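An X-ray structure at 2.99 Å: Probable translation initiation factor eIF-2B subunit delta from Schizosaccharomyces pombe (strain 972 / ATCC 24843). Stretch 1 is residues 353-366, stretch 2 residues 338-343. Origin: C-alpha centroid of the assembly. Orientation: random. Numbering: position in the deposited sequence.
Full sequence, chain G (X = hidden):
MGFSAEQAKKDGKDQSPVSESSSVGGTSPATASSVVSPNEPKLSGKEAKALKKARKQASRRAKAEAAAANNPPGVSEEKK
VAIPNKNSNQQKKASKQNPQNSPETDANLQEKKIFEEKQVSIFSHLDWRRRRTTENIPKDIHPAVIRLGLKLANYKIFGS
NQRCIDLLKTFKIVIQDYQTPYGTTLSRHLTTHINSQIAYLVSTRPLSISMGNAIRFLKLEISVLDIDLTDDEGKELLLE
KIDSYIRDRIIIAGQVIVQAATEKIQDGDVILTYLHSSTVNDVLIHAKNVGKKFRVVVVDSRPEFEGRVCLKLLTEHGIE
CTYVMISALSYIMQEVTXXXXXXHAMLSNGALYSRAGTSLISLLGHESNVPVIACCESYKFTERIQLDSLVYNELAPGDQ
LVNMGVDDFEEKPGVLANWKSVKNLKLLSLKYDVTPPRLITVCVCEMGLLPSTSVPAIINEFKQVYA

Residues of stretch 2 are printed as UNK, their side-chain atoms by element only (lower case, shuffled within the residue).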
ATOM      1  N   TYR G 353      -2.113 -14.082  15.114  1.00 44.15           N
ATOM      2  CA  TYR G 353      -0.750 -14.500  14.812  1.00 40.53           C
ATOM      3  C   TYR G 353      -0.662 -16.021  14.746  1.00 53.26           C
ATOM      4  O   TYR G 353      -0.493 -16.687  15.766  1.00 60.27           O
ATOM      5  CB  TYR G 353       0.219 -13.948  15.862  1.00 49.61           C
ATOM      6  CG  TYR G 353       1.678 -14.252  15.602  1.00 43.35           C
ATOM      7  CD1 TYR G 353       2.428 -13.470  14.733  1.00 56.39           C
ATOM      8  CD2 TYR G 353       2.313 -15.309  16.243  1.00 45.54           C
ATOM      9  CE1 TYR G 353       3.764 -13.740  14.498  1.00 54.12           C
ATOM     10  CE2 TYR G 353       3.647 -15.585  16.013  1.00 48.99           C
ATOM     11  CZ  TYR G 353       4.368 -14.799  15.143  1.00 48.64           C
ATOM     12  OH  TYR G 353       5.696 -15.077  14.916  1.00 53.95           O
ATOM     13  N   SER G 354      -0.789 -16.567  13.539  1.00 59.52           N
ATOM     14  CA  SER G 354      -0.765 -18.014  13.351  1.00 58.35           C
ATOM     15  C   SER G 354       0.212 -18.420  12.252  1.00 60.10           C
ATOM     16  O   SER G 354       1.138 -17.676  11.932  1.00 61.07           O
ATOM     17  CB  SER G 354      -2.167 -18.532  13.025  1.00 57.47           C
ATOM     18  OG  SER G 354      -2.167 -19.942  12.886  1.00 75.84           O
ATOM     19  N   ARG G 355      -0.003 -19.600  11.677  1.00 70.01           N
ATOM     20  CA  ARG G 355       0.902 -20.147  10.670  1.00 53.67           C
ATOM     21  C   ARG G 355       0.955 -19.297   9.402  1.00 57.88           C
ATOM     22  O   ARG G 355       0.041 -18.521   9.124  1.00 51.11           O
ATOM     23  CB  ARG G 355       0.505 -21.583  10.324  1.00 49.90           C
ATOM     24  CG  ARG G 355       0.738 -22.579  11.452  1.00 62.40           C
ATOM     25  CD  ARG G 355       2.185 -22.554  11.930  1.00 64.91           C
ATOM     26  NE  ARG G 355       3.137 -22.603  10.823  1.00 75.93           N
ATOM     27  CZ  ARG G 355       3.611 -23.724  10.290  1.00 84.92           C
ATOM     28  NH1 ARG G 355       3.225 -24.901  10.763  1.00 76.99           N
ATOM     29  NH2 ARG G 355       4.473 -23.669   9.283  1.00 91.82           N
ATOM     30  N   ALA G 356       2.024 -19.484   8.632  1.00 64.90           N
ATOM     31  CA  ALA G 356       2.424 -18.581   7.549  1.00 53.34           C
ATOM     32  C   ALA G 356       1.353 -18.245   6.506  1.00 62.97           C
ATOM     33  O   ALA G 356       1.374 -17.155   5.934  1.00 70.25           O
ATOM     34  CB  ALA G 356       3.644 -19.156   6.844  1.00 76.38           C
ATOM     35  N   GLY G 357       0.432 -19.165   6.244  1.00 45.38           N
ATOM     36  CA  GLY G 357      -0.547 -18.950   5.191  1.00 56.12           C
ATOM     37  C   GLY G 357      -1.916 -18.503   5.669  1.00 64.41           C
ATOM     38  O   GLY G 357      -2.831 -18.313   4.865  1.00 41.53           O
ATOM     39  N   THR G 358      -2.049 -18.317   6.978  1.00 56.43           N
ATOM     40  CA  THR G 358      -3.345 -18.063   7.604  1.00 49.48           C
ATOM     41  C   THR G 358      -4.014 -16.768   7.131  1.00 52.53           C
ATOM     42  O   THR G 358      -5.233 -16.725   6.959  1.00 47.65           O
ATOM     43  CB  THR G 358      -3.207 -18.026   9.137  1.00 57.65           C
ATOM     44  OG1 THR G 358      -2.515 -19.199   9.581  1.00 50.96           O
ATOM     45  CG2 THR G 358      -4.573 -17.970   9.798  1.00 47.65           C
ATOM     46  N   SER G 359      -3.223 -15.721   6.921  1.00 53.56           N
ATOM     47  CA  SER G 359      -3.765 -14.443   6.461  1.00 49.53           C
ATOM     48  C   SER G 359      -4.377 -14.562   5.071  1.00 51.97           C
ATOM     49  O   SER G 359      -5.394 -13.933   4.777  1.00 48.40           O
ATOM     50  CB  SER G 359      -2.683 -13.369   6.453  1.00 52.08           C
ATOM     51  OG  SER G 359      -1.593 -13.777   5.648  1.00 51.98           O
ATOM     52  N   LEU G 360      -3.748 -15.365   4.219  1.00 53.34           N
ATOM     53  CA  LEU G 360      -4.263 -15.606   2.877  1.00 49.86           C
ATOM     54  C   LEU G 360      -5.607 -16.320   2.942  1.00 50.75           C
ATOM     55  O   LEU G 360      -6.512 -16.030   2.159  1.00 43.58           O
ATOM     56  CB  LEU G 360      -3.265 -16.420   2.052  1.00 33.06           C
ATOM     57  CG  LEU G 360      -2.060 -15.642   1.519  1.00 45.07           C
ATOM     58  CD1 LEU G 360      -1.045 -16.581   0.890  1.00 50.69           C
ATOM     59  CD2 LEU G 360      -2.510 -14.586   0.520  1.00 30.02           C
ATOM     60  N   ILE G 361      -5.729 -17.252   3.884  1.00 49.17           N
ATOM     61  CA  ILE G 361      -6.991 -17.940   4.126  1.00 46.77           C
ATOM     62  C   ILE G 361      -8.073 -16.935   4.500  1.00 48.22           C
ATOM     63  O   ILE G 361      -9.173 -16.949   3.947  1.00 50.38           O
ATOM     64  CB  ILE G 361      -6.866 -18.987   5.253  1.00 48.78           C
ATOM     65  CG1 ILE G 361      -5.767 -20.003   4.935  1.00 46.33           C
ATOM     66  CG2 ILE G 361      -8.197 -19.687   5.485  1.00 44.16           C
ATOM     67  CD1 ILE G 361      -6.106 -20.935   3.795  1.00 52.99           C
ATOM     68  N   SER G 362      -7.742 -16.053   5.437  1.00 42.12           N
ATOM     69  CA  SER G 362      -8.690 -15.073   5.949  1.00 44.08           C
ATOM     70  C   SER G 362      -9.010 -13.989   4.924  1.00 51.19           C
ATOM     71  O   SER G 362     -10.128 -13.476   4.883  1.00 58.05           O
ATOM     72  CB  SER G 362      -8.147 -14.435   7.227  1.00 45.53           C
ATOM     73  OG  SER G 362      -7.715 -15.426   8.144  1.00 49.18           O
ATOM     74  N   LEU G 363      -8.026 -13.641   4.100  1.00 50.84           N
ATOM     75  CA  LEU G 363      -8.208 -12.600   3.094  1.00 49.77           C
ATOM     76  C   LEU G 363      -9.168 -13.043   1.995  1.00 54.35           C
ATOM     77  O   LEU G 363     -10.142 -12.350   1.697  1.00 58.50           O
ATOM     78  CB  LEU G 363      -6.864 -12.197   2.485  1.00 36.28           C
ATOM     79  CG  LEU G 363      -6.920 -11.133   1.385  1.00 37.06           C
ATOM     80  CD1 LEU G 363      -7.675  -9.901   1.861  1.00 45.32           C
ATOM     81  CD2 LEU G 363      -5.520 -10.758   0.931  1.00 46.41           C
ATOM     82  N   LEU G 364      -8.892 -14.195   1.392  1.00 47.06           N
ATOM     83  CA  LEU G 364      -9.752 -14.724   0.340  1.00 63.93           C
ATOM     84  C   LEU G 364     -11.103 -15.148   0.904  1.00 59.48           C
ATOM     85  O   LEU G 364     -12.113 -15.127   0.201  1.00 53.12           O
ATOM     86  CB  LEU G 364      -9.083 -15.902  -0.373  1.00 61.56           C
ATOM     87  CG  LEU G 364      -8.156 -15.550  -1.540  1.00 45.16           C
ATOM     88  CD1 LEU G 364      -6.819 -15.017  -1.047  1.00 54.99           C
ATOM     89  CD2 LEU G 364      -7.958 -16.751  -2.450  1.00 51.11           C
ATOM     90  N   GLY G 365     -11.113 -15.533   2.177  1.00 53.17           N
ATOM     91  CA  GLY G 365     -12.348 -15.874   2.857  1.00 50.21           C
ATOM     92  C   GLY G 365     -13.239 -14.655   2.982  1.00 48.53           C
ATOM     93  O   GLY G 365     -14.455 -14.738   2.810  1.00 48.33           O
ATOM     94  N   HIS G 366     -12.620 -13.516   3.279  1.00 54.16           N
ATOM     95  CA  HIS G 366     -13.335 -12.250   3.384  1.00 52.75           C
ATOM     96  C   HIS G 366     -13.951 -11.861   2.044  1.00 57.76           C
ATOM     97  O   HIS G 366     -15.076 -11.364   1.986  1.00 59.27           O
ATOM     98  CB  HIS G 366     -12.394 -11.147   3.877  1.00 55.38           C
ATOM     99  CG  HIS G 366     -13.069  -9.829   4.103  1.00 71.31           C
ATOM    100  ND1 HIS G 366     -13.453  -9.001   3.072  1.00 64.93           N
ATOM    101  CD2 HIS G 366     -13.419  -9.193   5.246  1.00 75.51           C
ATOM    102  CE1 HIS G 366     -14.016  -7.914   3.567  1.00 60.33           C
ATOM    103  NE2 HIS G 366     -14.007  -8.005   4.885  1.00 79.94           N
ATOM    104  N   UNK G 338     -17.809 -21.712   6.070  1.00 57.44           N
ATOM    105  CA  UNK G 338     -17.201 -21.259   7.320  1.00 50.10           C
ATOM    106  C   UNK G 338     -15.715 -21.599   7.397  1.00 54.70           C
ATOM    107  O   UNK G 338     -15.280 -22.644   6.913  1.00 56.80           O
ATOM    108  c   UNK G 338     -21.170 -21.062  10.457  1.00 68.73           C
ATOM    109  c   UNK G 338     -17.930 -21.862   8.524  1.00 43.72           C
ATOM    110  c   UNK G 338     -19.867 -21.765  10.119  1.00 66.96           C
ATOM    111  n   UNK G 338     -22.168 -21.186   9.358  1.00 64.55           N
ATOM    112  c   UNK G 338     -19.220 -21.150   8.891  1.00 61.95           C
ATOM    113  N   UNK G 339     -14.945 -20.709   8.014  1.00 46.83           N
ATOM    114  CA  UNK G 339     -13.511 -20.915   8.189  1.00 46.61           C
ATOM    115  C   UNK G 339     -13.137 -20.914   9.666  1.00 54.91           C
ATOM    116  O   UNK G 339     -13.447 -19.969  10.393  1.00 65.04           O
ATOM    117  c   UNK G 339     -12.981 -19.861   5.962  1.00 39.66           C
ATOM    118  c   UNK G 339     -11.203 -20.027   7.717  1.00 47.47           C
ATOM    119  c   UNK G 339     -12.690 -19.833   7.462  1.00 47.91           C
ATOM    120  c   UNK G 339     -12.384 -18.696   5.207  1.00 55.89           C
ATOM    121  N   UNK G 340     -12.471 -21.976  10.107  1.00 50.64           N
ATOM    122  CA  UNK G 340     -12.054 -22.093  11.500  1.00 42.61           C
ATOM    123  C   UNK G 340     -10.536 -22.087  11.617  1.00 52.08           C
ATOM    124  O   UNK G 340      -9.848 -22.857  10.948  1.00 63.93           O
ATOM    125  c   UNK G 340     -16.386 -23.024  11.870  1.00 65.29           C
ATOM    126  c   UNK G 340     -15.051 -23.123  11.528  1.00 49.73           C
ATOM    127  c   UNK G 340     -12.627 -23.365  12.127  1.00 45.79           C
ATOM    128  c   UNK G 340     -14.465 -23.290  13.831  1.00 65.67           C
ATOM    129  c   UNK G 340     -15.799 -23.193  14.180  1.00 70.32           C
ATOM    130  c   UNK G 340     -16.761 -23.060  13.198  1.00 57.56           C
ATOM    131  c   UNK G 340     -14.077 -23.255  12.502  1.00 37.84           C
ATOM    132  N   UNK G 341     -10.020 -21.213  12.475  1.00 50.54           N
ATOM    133  CA  UNK G 341      -8.581 -21.055  12.624  1.00 51.29           C
ATOM    134  C   UNK G 341      -8.122 -21.235  14.066  1.00 55.41           C
ATOM    135  O   UNK G 341      -8.742 -20.722  14.997  1.00 67.16           O
ATOM    136  c   UNK G 341      -8.148 -17.892  10.366  1.00 43.62           C
ATOM    137  c   UNK G 341      -8.146 -19.679  12.117  1.00 46.89           C
ATOM    138  c   UNK G 341      -8.559 -19.317  10.692  1.00 54.40           C
ATOM    139  c   UNK G 341      -7.954 -20.293   9.695  1.00 56.26           C
ATOM    140  N   UNK G 342      -7.032 -21.975  14.238  1.00 62.10           N
ATOM    141  CA  UNK G 342      -6.365 -22.064  15.521  1.00 53.74           C
ATOM    142  C   UNK G 342      -5.261 -21.027  15.544  1.00 67.36           C
ATOM    143  O   UNK G 342      -4.697 -20.698  14.501  1.00 86.93           O
ATOM    144  N   UNK G 343      -4.950 -20.504  16.724  1.00 63.23           N
ATOM    145  CA  UNK G 343      -3.968 -19.444  16.828  1.00 56.91           C
ATOM    146  C   UNK G 343      -2.774 -19.781  17.695  1.00 67.56           C
ATOM    147  O   UNK G 343      -2.914 -20.379  18.762  1.00 80.96           O
TER

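Position 338 opens the strand with five side-chain atoms, four carbons in an unbranched row and a nitrogen at the end. None of them comes near stretch 1. An unbranched chain of this length ending in nitrogen is lysine. The residue is buried, and Lys338 can carry its amino group there because NZ is hydrogen-bonded elsewhere in the structure.

Position 339 has four carbons and no other element. The chain forks at its first carbon, and one arm is two carbons long while the other is one. Its CA-to-CB bond points toward the helix of stretch 1, where the side chain lies against Ile361 and Gly365. Branching at CB with unequal arms identifies isoleucine. The short arm of Ile339 meets its counterpart on the helix, CG2 of Ile339 lying 3.8 Å from CG2 of Ile361. The end of the long arm, CD1 of Ile339, comes to 3.7 Å from CA of Gly365. This close approach depends on glycine: an ideal CB on Gly365 would sit 2.5 Å from CD1 of Ile339, a clash. Beta-branched residues also suit the extended backbone of a strand.

At position 340 a single carbon leads into a ring of six carbons with no heteroatom. CB lies 8.8 Å from CG2 of Ile361 and the ring is farther still, as expected where side chains alternate along a strand. A bare six-membered carbon ring on one methylene is phenylalanine, and Phe340 suits a buried site because it has no polar group to satisfy.

Position 341 again has four carbons, but the fork comes at the second, with two single-carbon arms. CA to CB points toward the helix, and the side chain reaches Thr358, Ile361 and Ser362. This is leucine, whose fork offers two methyls to a buried site facing the helix. CD1 of Leu341 lies 3.6 Å from CG2 of Thr358 and 3.3 Å from OG of Ser362, and CD2 of Leu341 lies 4.3 Å from CG2 of Ile361. The Ser362 hydroxyl can border a methyl group without being left unsatisfied, since OG of Ser362 donates to O of Thr358 at 3.0 Å.

Position 342 has no side-chain atoms, which by itself makes it glycine; its carbonyl oxygen meets stretch 1. O of Gly342 accepts a hydrogen bond from OG of Ser354 at 3.1 Å, although that proton has another acceptor within reach.

Position 343, just beyond the strand, likewise lacks side-chain atoms and is glycine. The backbone of Gly343 runs beside Ser354, whose CB lies 4.3 Å from CA of Gly343.

The contact joins an apolar region to a polar end. Strand and helix run nearly antiparallel, at 159°, with their axes 9.9 Å apart at closest approach. Ile339 and Leu341, two residues apart and both pointing toward the helix, fill the space between them and cover Thr358, Ile361, Ser362 and Gly365, residues spaced along the helix. Beyond them, the glycine pair meets Ser354 through its backbone.

Stretch 2 (338-343) KIFLGG
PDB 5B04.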